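Local coordinates for hypothetical protein Atu2144 (Agrobacterium tumefaciens, PDB 2ODF) that is of unknown function but belongs to the N-formylglutamate amidohydrolase family and may therefore hydrolyse an amide bond, probably with a bound metal, at residues Ser83-Asp88 with Tyr106-Asn111; Ser97-Lys102 with Ala121-Leu126. All coordinates share one frame; numbering follows the deposited sequence.

Contact 1: residues Ser83-Asp88 with Tyr106-Asn111; sequences SRLVYD and YDIPGN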
ATOM      1  N   SER A  83      -9.830  12.963   4.471  1.00 16.68           N
ATOM      2  CA  SER A  83     -10.985  12.178   4.844  1.00 16.79           C
ATOM      3  C   SER A  83     -10.821  10.687   4.666  1.00 17.02           C
ATOM      4  O   SER A  83     -10.238  10.209   3.651  1.00 17.47           O
ATOM      5  CB  SER A  83     -12.203  12.606   4.028  1.00 16.88           C
ATOM      6  OG  SER A  83     -13.328  11.810   4.337  1.00 14.79           O
ATOM      7  N   ARG A  84     -11.404   9.969   5.625  1.00 16.77           N
ATOM      8  CA  ARG A  84     -11.535   8.512   5.588  1.00 17.13           C
ATOM      9  C   ARG A  84     -12.352   8.045   4.363  1.00 17.23           C
ATOM     10  O   ARG A  84     -12.370   6.845   4.050  1.00 16.66           O
ATOM     11  CB  ARG A  84     -12.231   8.004   6.861  1.00 16.22           C
ATOM     12  CG  ARG A  84     -13.714   8.485   7.016  1.00 16.50           C
ATOM     13  CD  ARG A  84     -14.379   7.941   8.259  1.00 18.62           C
ATOM     14  NE  ARG A  84     -14.409   6.484   8.257  1.00 18.29           N
ATOM     15  CZ  ARG A  84     -14.994   5.724   9.171  1.00 20.83           C
ATOM     16  NH1 ARG A  84     -15.591   6.266  10.218  1.00 24.22           N
ATOM     17  NH2 ARG A  84     -14.944   4.409   9.053  1.00 21.73           N
ATOM     18  N   LEU A  85     -13.099   8.963   3.746  1.00 17.57           N
ATOM     19  CA  LEU A  85     -13.823   8.622   2.505  1.00 17.60           C
ATOM     20  C   LEU A  85     -12.889   8.324   1.347  1.00 17.41           C
ATOM     21  O   LEU A  85     -13.235   7.500   0.486  1.00 17.64           O
ATOM     22  CB  LEU A  85     -14.795   9.713   2.098  1.00 18.43           C
ATOM     23  CG  LEU A  85     -16.035   9.896   2.970  1.00 18.26           C
ATOM     24  CD1 LEU A  85     -16.676  11.206   2.582  1.00 18.92           C
ATOM     25  CD2 LEU A  85     -16.978   8.769   2.827  1.00 19.48           C
ATOM     26  N   VAL A  86     -11.721   8.971   1.319  1.00 16.54           N
ATOM     27  CA  VAL A  86     -10.732   8.730   0.292  1.00 17.44           C
ATOM     28  C   VAL A  86      -9.917   7.467   0.626  1.00 17.72           C
ATOM     29  O   VAL A  86      -9.767   6.563  -0.199  1.00 17.41           O
ATOM     30  CB  VAL A  86      -9.814   9.956   0.061  1.00 18.14           C
ATOM     31  CG1 VAL A  86      -8.821   9.665  -1.087  1.00 17.13           C
ATOM     32  CG2 VAL A  86     -10.670  11.178  -0.310  1.00 16.85           C
ATOM     33  N   TYR A  87      -9.436   7.386   1.860  1.00 17.13           N
ATOM     34  CA  TYR A  87      -8.783   6.170   2.344  1.00 16.62           C
ATOM     35  C   TYR A  87      -8.970   6.123   3.858  1.00 16.57           C
ATOM     36  O   TYR A  87      -8.550   7.058   4.569  1.00 17.86           O
ATOM     37  CB  TYR A  87      -7.276   6.084   1.972  1.00 16.24           C
ATOM     38  CG  TYR A  87      -6.755   4.686   2.227  1.00 16.49           C
ATOM     39  CD1 TYR A  87      -6.661   4.192   3.528  1.00 17.87           C
ATOM     40  CD2 TYR A  87      -6.442   3.820   1.185  1.00 17.47           C
ATOM     41  CE1 TYR A  87      -6.263   2.889   3.778  1.00 16.77           C
ATOM     42  CE2 TYR A  87      -6.026   2.516   1.440  1.00 16.12           C
ATOM     43  CZ  TYR A  87      -5.959   2.051   2.753  1.00 16.55           C
ATOM     44  OH  TYR A  87      -5.584   0.744   3.062  1.00 14.82           O
ATOM     45  N   ASP A  88      -9.590   5.049   4.346  1.00 16.22           N
ATOM     46  CA  ASP A  88      -9.762   4.840   5.783  1.00 15.71           C
ATOM     47  C   ASP A  88      -8.481   4.231   6.327  1.00 15.50           C
ATOM     48  O   ASP A  88      -8.231   3.040   6.176  1.00 14.59           O
ATOM     49  CB  ASP A  88     -10.968   3.936   6.083  1.00 15.37           C
ATOM     50  CG  ASP A  88     -11.296   3.878   7.574  1.00 16.47           C
ATOM     51  OD1 ASP A  88     -10.387   4.144   8.399  1.00 18.82           O
ATOM     52  OD2 ASP A  88     -12.460   3.582   7.910  1.00 18.99           O
ATOM     53  N   TYR A 106     -25.720   6.049   1.928  1.00 30.29           N
ATOM     54  CA  TYR A 106     -25.199   6.917   0.868  1.00 28.91           C
ATOM     55  C   TYR A 106     -24.162   6.248  -0.016  1.00 27.79           C
ATOM     56  O   TYR A 106     -23.090   5.896   0.450  1.00 26.62           O
ATOM     57  CB  TYR A 106     -24.593   8.172   1.474  1.00 29.90           C
ATOM     58  CG  TYR A 106     -25.606   8.950   2.255  1.00 31.03           C
ATOM     59  CD1 TYR A 106     -26.647   9.599   1.607  1.00 31.17           C
ATOM     60  CD2 TYR A 106     -25.545   9.013   3.643  1.00 31.76           C
ATOM     61  CE1 TYR A 106     -27.602  10.297   2.323  1.00 31.50           C
ATOM     62  CE2 TYR A 106     -26.490   9.724   4.364  1.00 31.79           C
ATOM     63  CZ  TYR A 106     -27.511  10.354   3.701  1.00 31.55           C
ATOM     64  OH  TYR A 106     -28.434  11.060   4.415  1.00 32.43           O
ATOM     65  N   ASP A 107     -24.513   6.081  -1.293  1.00 26.14           N
ATOM     66  CA  ASP A 107     -23.585   5.683  -2.323  1.00 24.78           C
ATOM     67  C   ASP A 107     -22.517   6.767  -2.562  1.00 22.99           C
ATOM     68  O   ASP A 107     -22.794   7.970  -2.485  1.00 23.08           O
ATOM     69  CB  ASP A 107     -24.378   5.426  -3.594  1.00 25.13           C
ATOM     70  CG  ASP A 107     -23.507   5.088  -4.752  1.00 25.93           C
ATOM     71  OD1 ASP A 107     -22.775   4.065  -4.677  1.00 31.34           O
ATOM     72  OD2 ASP A 107     -23.546   5.843  -5.738  1.00 29.09           O
ATOM     73  N   ILE A 108     -21.283   6.336  -2.817  1.00 21.49           N
ATOM     74  CA  ILE A 108     -20.169   7.260  -3.046  1.00 20.97           C
ATOM     75  C   ILE A 108     -19.637   7.094  -4.467  1.00 20.12           C
ATOM     76  O   ILE A 108     -18.731   6.272  -4.690  1.00 19.83           O
ATOM     77  CB  ILE A 108     -19.003   7.037  -2.043  1.00 20.23           C
ATOM     78  CG1 ILE A 108     -19.528   7.062  -0.594  1.00 20.49           C
ATOM     79  CG2 ILE A 108     -17.923   8.133  -2.209  1.00 19.18           C
ATOM     80  CD1 ILE A 108     -18.594   6.363   0.401  1.00 20.66           C
ATOM     81  N   PRO A 109     -20.192   7.855  -5.432  1.00 19.32           N
ATOM     82  CA  PRO A 109     -19.722   7.692  -6.822  1.00 19.43           C
ATOM     83  C   PRO A 109     -18.222   7.809  -6.995  1.00 18.92           C
ATOM     84  O   PRO A 109     -17.647   7.094  -7.814  1.00 19.77           O
ATOM     85  CB  PRO A 109     -20.453   8.823  -7.593  1.00 19.17           C
ATOM     86  CG  PRO A 109     -21.703   9.022  -6.830  1.00 19.39           C
ATOM     87  CD  PRO A 109     -21.310   8.812  -5.356  1.00 19.62           C
ATOM     88  N   GLY A 110     -17.581   8.664  -6.197  1.00 18.42           N
ATOM     89  CA  GLY A 110     -16.143   8.810  -6.243  1.00 17.76           C
ATOM     90  C   GLY A 110     -15.380   7.567  -5.871  1.00 17.04           C
ATOM     91  O   GLY A 110     -14.192   7.483  -6.156  1.00 17.61           O
ATOM     92  N   ASN A 111     -16.048   6.613  -5.227  1.00 17.14           N
ATOM     93  CA  ASN A 111     -15.425   5.336  -4.863  1.00 17.54           C
ATOM     94  C   ASN A 111     -15.922   4.132  -5.648  1.00 17.62           C
ATOM     95  O   ASN A 111     -15.643   2.969  -5.292  1.00 18.57           O
ATOM     96  CB  ASN A 111     -15.602   5.122  -3.357  1.00 18.19           C
ATOM     97  CG  ASN A 111     -14.740   6.076  -2.533  1.00 16.56           C
ATOM     98  OD1 ASN A 111     -13.971   6.853  -3.096  1.00 16.19           O
ATOM     99  ND2 ASN A 111     -14.854   6.011  -1.200  1.00 17.00           N
TER
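Asn111 reaches across to Leu85 with its side-chain amide: ND2 donates to the backbone O of Leu85 at 2.8 Å, and the bond is almost straight, with an N-H...O angle of 173°. The carbonyl oxygen lies practically in the amide plane of Asn111 and is approached close to the line of its own C=O bond. Beside this polar link, the side chains of Leu85 and Ile108 meet at an oblique angle through their methyl ends, CD2 of Leu85 to CD1 of Ile108 at 3.8 Å. Leu85 gets there by turning CG to the side of its backbone N (chi1 -70°), which brings the end of the side chain nearer than its CB alone would suggest. What is joined here is the loop that follows strand 77-80 of the main mixed sheet and the small antiparallel pair 102-103/106-107, just where the chain leaves strand 106-107. Ser83 OG accepts from the backbone N of Leu85 at 2.9 Å, an ST turn, and Ser83 O takes the N-H of Val86, so the Leu85 carbonyl sits on a braced bend. Across the same bend, Arg84 NH2 and Asp88 OD2 form a salt bridge of 2.9 Å, bent and tilted out of the guanidinium plane. In segment 106-111, Asn111 N bonds to Ile108 O at 2.8 Å. Arg122 NH1 of helix 116-143 bonds both Asn111 OD1, helping fix the amide's rotation, and Val86 O.

Contact 2: residues Ser97-Lys102 with Ala121-Leu126; sequences SAMPVK and ARTSAL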
ATOM      1  N   SER A  97     -13.667  -1.793   3.196  1.00 20.04           N
ATOM      2  CA  SER A  97     -13.924  -0.544   3.907  1.00 19.00           C
ATOM      3  C   SER A  97     -12.785   0.449   3.734  1.00 17.27           C
ATOM      4  O   SER A  97     -12.931   1.580   4.124  1.00 17.00           O
ATOM      5  CB  SER A  97     -14.175  -0.790   5.403  1.00 19.82           C
ATOM      6  OG  SER A  97     -15.450  -1.377   5.557  1.00 22.45           O
ATOM      7  N   ALA A  98     -11.656   0.060   3.150  1.00 16.53           N
ATOM      8  CA  ALA A  98     -10.537   1.009   2.997  1.00 17.04           C
ATOM      9  C   ALA A  98     -10.900   2.201   2.100  1.00 17.08           C
ATOM     10  O   ALA A  98     -10.475   3.349   2.340  1.00 16.62           O
ATOM     11  CB  ALA A  98      -9.277   0.295   2.459  1.00 16.78           C
ATOM     12  N   MET A  99     -11.638   1.884   1.061  1.00 17.13           N
ATOM     13  CA  MET A  99     -12.087   2.825   0.086  1.00 16.79           C
ATOM     14  C   MET A  99     -13.536   2.514  -0.146  1.00 17.75           C
ATOM     15  O   MET A  99     -13.850   1.773  -1.000  1.00 16.79           O
ATOM     16  CB  MET A  99     -11.274   2.727  -1.196  1.00 17.44           C
ATOM     17  CG  MET A  99      -9.808   2.978  -0.994  1.00 17.77           C
ATOM     18  SD  MET A  99      -8.662   2.719  -2.375  1.00 12.42           S
ATOM     19  CE  MET A  99      -7.501   1.741  -1.640  1.00 18.39           C
ATOM     20  N   PRO A 100     -14.385   2.989   0.748  1.00 19.24           N
ATOM     21  CA  PRO A 100     -15.718   2.416   0.814  1.00 20.55           C
ATOM     22  C   PRO A 100     -16.667   2.874  -0.301  1.00 21.02           C
ATOM     23  O   PRO A 100     -16.745   4.067  -0.607  1.00 20.66           O
ATOM     24  CB  PRO A 100     -16.221   2.876   2.174  1.00 20.13           C
ATOM     25  CG  PRO A 100     -15.582   4.185   2.393  1.00 20.50           C
ATOM     26  CD  PRO A 100     -14.192   4.022   1.793  1.00 19.36           C
ATOM     27  N   VAL A 101     -17.398   1.920  -0.867  1.00 22.09           N
ATOM     28  CA  VAL A 101     -18.360   2.231  -1.923  1.00 23.54           C
ATOM     29  C   VAL A 101     -19.654   2.899  -1.399  1.00 24.48           C
ATOM     30  O   VAL A 101     -20.356   3.575  -2.161  1.00 22.91           O
ATOM     31  CB  VAL A 101     -18.726   0.989  -2.768  1.00 23.86           C
ATOM     32  CG1 VAL A 101     -17.452   0.406  -3.382  1.00 23.15           C
ATOM     33  CG2 VAL A 101     -19.489  -0.074  -1.936  1.00 24.96           C
ATOM     34  N   LYS A 102     -19.924   2.738  -0.107  1.00 26.50           N
ATOM     35  CA  LYS A 102     -21.100   3.313   0.542  1.00 27.59           C
ATOM     36  C   LYS A 102     -20.721   3.831   1.942  1.00 27.72           C
ATOM     37  O   LYS A 102     -19.822   3.284   2.562  1.00 26.79           O
ATOM     38  CB  LYS A 102     -22.178   2.230   0.677  1.00 27.96           C
ATOM     39  CG  LYS A 102     -23.609   2.752   0.657  1.00 30.46           C
ATOM     40  CD  LYS A 102     -24.644   1.597   0.689  1.00 31.22           C
ATOM     41  CE  LYS A 102     -24.840   0.961  -0.675  1.00 34.96           C
ATOM     42  NZ  LYS A 102     -25.927  -0.113  -0.678  1.00 35.94           N
ATOM     43  N   ALA A 121      -2.785   4.889  -6.012  1.00 15.54           N
ATOM     44  CA  ALA A 121      -2.602   6.310  -5.743  1.00 16.32           C
ATOM     45  C   ALA A 121      -2.970   6.647  -4.294  1.00 16.78           C
ATOM     46  O   ALA A 121      -2.178   7.269  -3.563  1.00 16.08           O
ATOM     47  CB  ALA A 121      -3.436   7.161  -6.742  1.00 16.80           C
ATOM     48  N   ARG A 122      -4.150   6.191  -3.864  1.00 17.16           N
ATOM     49  CA  ARG A 122      -4.628   6.481  -2.506  1.00 17.13           C
ATOM     50  C   ARG A 122      -3.815   5.762  -1.455  1.00 16.71           C
ATOM     51  O   ARG A 122      -3.503   6.316  -0.430  1.00 15.92           O
ATOM     52  CB  ARG A 122      -6.083   6.076  -2.382  1.00 17.34           C
ATOM     53  CG  ARG A 122      -6.976   6.843  -3.329  1.00 17.11           C
ATOM     54  CD  ARG A 122      -8.378   6.468  -3.081  1.00 17.00           C
ATOM     55  NE  ARG A 122      -9.312   7.050  -4.035  1.00 16.39           N
ATOM     56  CZ  ARG A 122     -10.629   7.107  -3.851  1.00 18.71           C
ATOM     57  NH1 ARG A 122     -11.170   6.674  -2.713  1.00 18.09           N
ATOM     58  NH2 ARG A 122     -11.408   7.603  -4.807  1.00 18.14           N
ATOM     59  N   THR A 123      -3.489   4.500  -1.714  1.00 17.55           N
ATOM     60  CA  THR A 123      -2.685   3.715  -0.795  1.00 16.59           C
ATOM     61  C   THR A 123      -1.304   4.341  -0.556  1.00 16.51           C
ATOM     62  O   THR A 123      -0.813   4.405   0.579  1.00 16.91           O
ATOM     63  CB  THR A 123      -2.533   2.252  -1.312  1.00 16.69           C
ATOM     64  OG1 THR A 123      -3.827   1.638  -1.488  1.00 15.66           O
ATOM     65  CG2 THR A 123      -1.723   1.440  -0.367  1.00 15.94           C
ATOM     66  N   SER A 124      -0.700   4.837  -1.627  1.00 16.34           N
ATOM     67  CA  SER A 124       0.638   5.414  -1.590  1.00 16.45           C
ATOM     68  C   SER A 124       0.710   6.772  -0.927  1.00 16.42           C
ATOM     69  O   SER A 124       1.719   7.094  -0.323  1.00 16.90           O
ATOM     70  CB  SER A 124       1.183   5.596  -3.013  1.00 16.45           C
ATOM     71  OG  SER A 124       2.458   6.195  -2.959  1.00 16.60           O
ATOM     72  N   ALA A 125      -0.330   7.563  -1.117  1.00 16.58           N
ATOM     73  CA  ALA A 125      -0.353   8.983  -0.744  1.00 16.97           C
ATOM     74  C   ALA A 125      -0.896   9.206   0.661  1.00 16.82           C
ATOM     75  O   ALA A 125      -0.443  10.126   1.348  1.00 17.54           O
ATOM     76  CB  ALA A 125      -1.179   9.767  -1.730  1.00 15.75           C
ATOM     77  N   LEU A 126      -1.864   8.373   1.071  1.00 16.70           N
ATOM     78  CA  LEU A 126      -2.545   8.532   2.347  1.00 16.76           C
ATOM     79  C   LEU A 126      -2.205   7.470   3.361  1.00 16.38           C
ATOM     80  O   LEU A 126      -1.864   7.819   4.464  1.00 16.67           O
ATOM     81  CB  LEU A 126      -4.054   8.582   2.164  1.00 17.15           C
ATOM     82  CG  LEU A 126      -4.577   9.816   1.408  1.00 19.18           C
ATOM     83  CD1 LEU A 126      -6.065   9.616   1.134  1.00 21.18           C
ATOM     84  CD2 LEU A 126      -4.283  11.174   2.138  1.00 16.01           C
TER
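Arg122 NH1 is gripped by two acceptors, Asn111 OD1 and the backbone O of Val86, while its NH2 makes a weak bond to Gly110 O. NE is paired in a salt bridge with Glu118, one turn earlier in the helix, so the guanidinium is held from more than one direction and its rotation is probably restricted. Against the aliphatic part of this arm lies Met99, crossing it obliquely with SD 3.8 Å from Arg122 CD. The arginine runs extended from CG to NE (chi3 -174°), and that straight stem is what the thioether packs on. Met99 bends at its last torsion, chi3 -129°, and carries CE onto Thr123, 3.7 Å from OG1 and roughly at a right angle to that side chain. Thr123 OG1 is itself hydrogen-bonded to the backbone O of Arg119, four residues back. No hydrogen bond joins 97-102 directly to 121-126; the contact is buried van der Waals packing. This is loop-on-helix packing in an alpha/beta fold, with the loop between strands 77-80 and 102-103 laid against helix 116-143.

How the contacts relate
The two contacts lie side by side, their centres about 8 Å apart, and their segments alternate along the chain. Asn111 and Pro100 tie them together: Asn111 ND2 lies 2.8 Å from Pro100 O, a probable hydrogen bond that gives this amide nitrogen of contact 1 a second acceptor. A further probable bond, Asp88 N to Ala98 O at 2.8 Å, joins the two loop segments 83-88 and 97-102. Apolar packing adds to this, with Tyr87 CE2 3.5 Å from Met99 CE. Through one arginine, helix 116-143 of contact 2 ties the Val86 carbonyl and the Asn111 amide of contact 1 to each other.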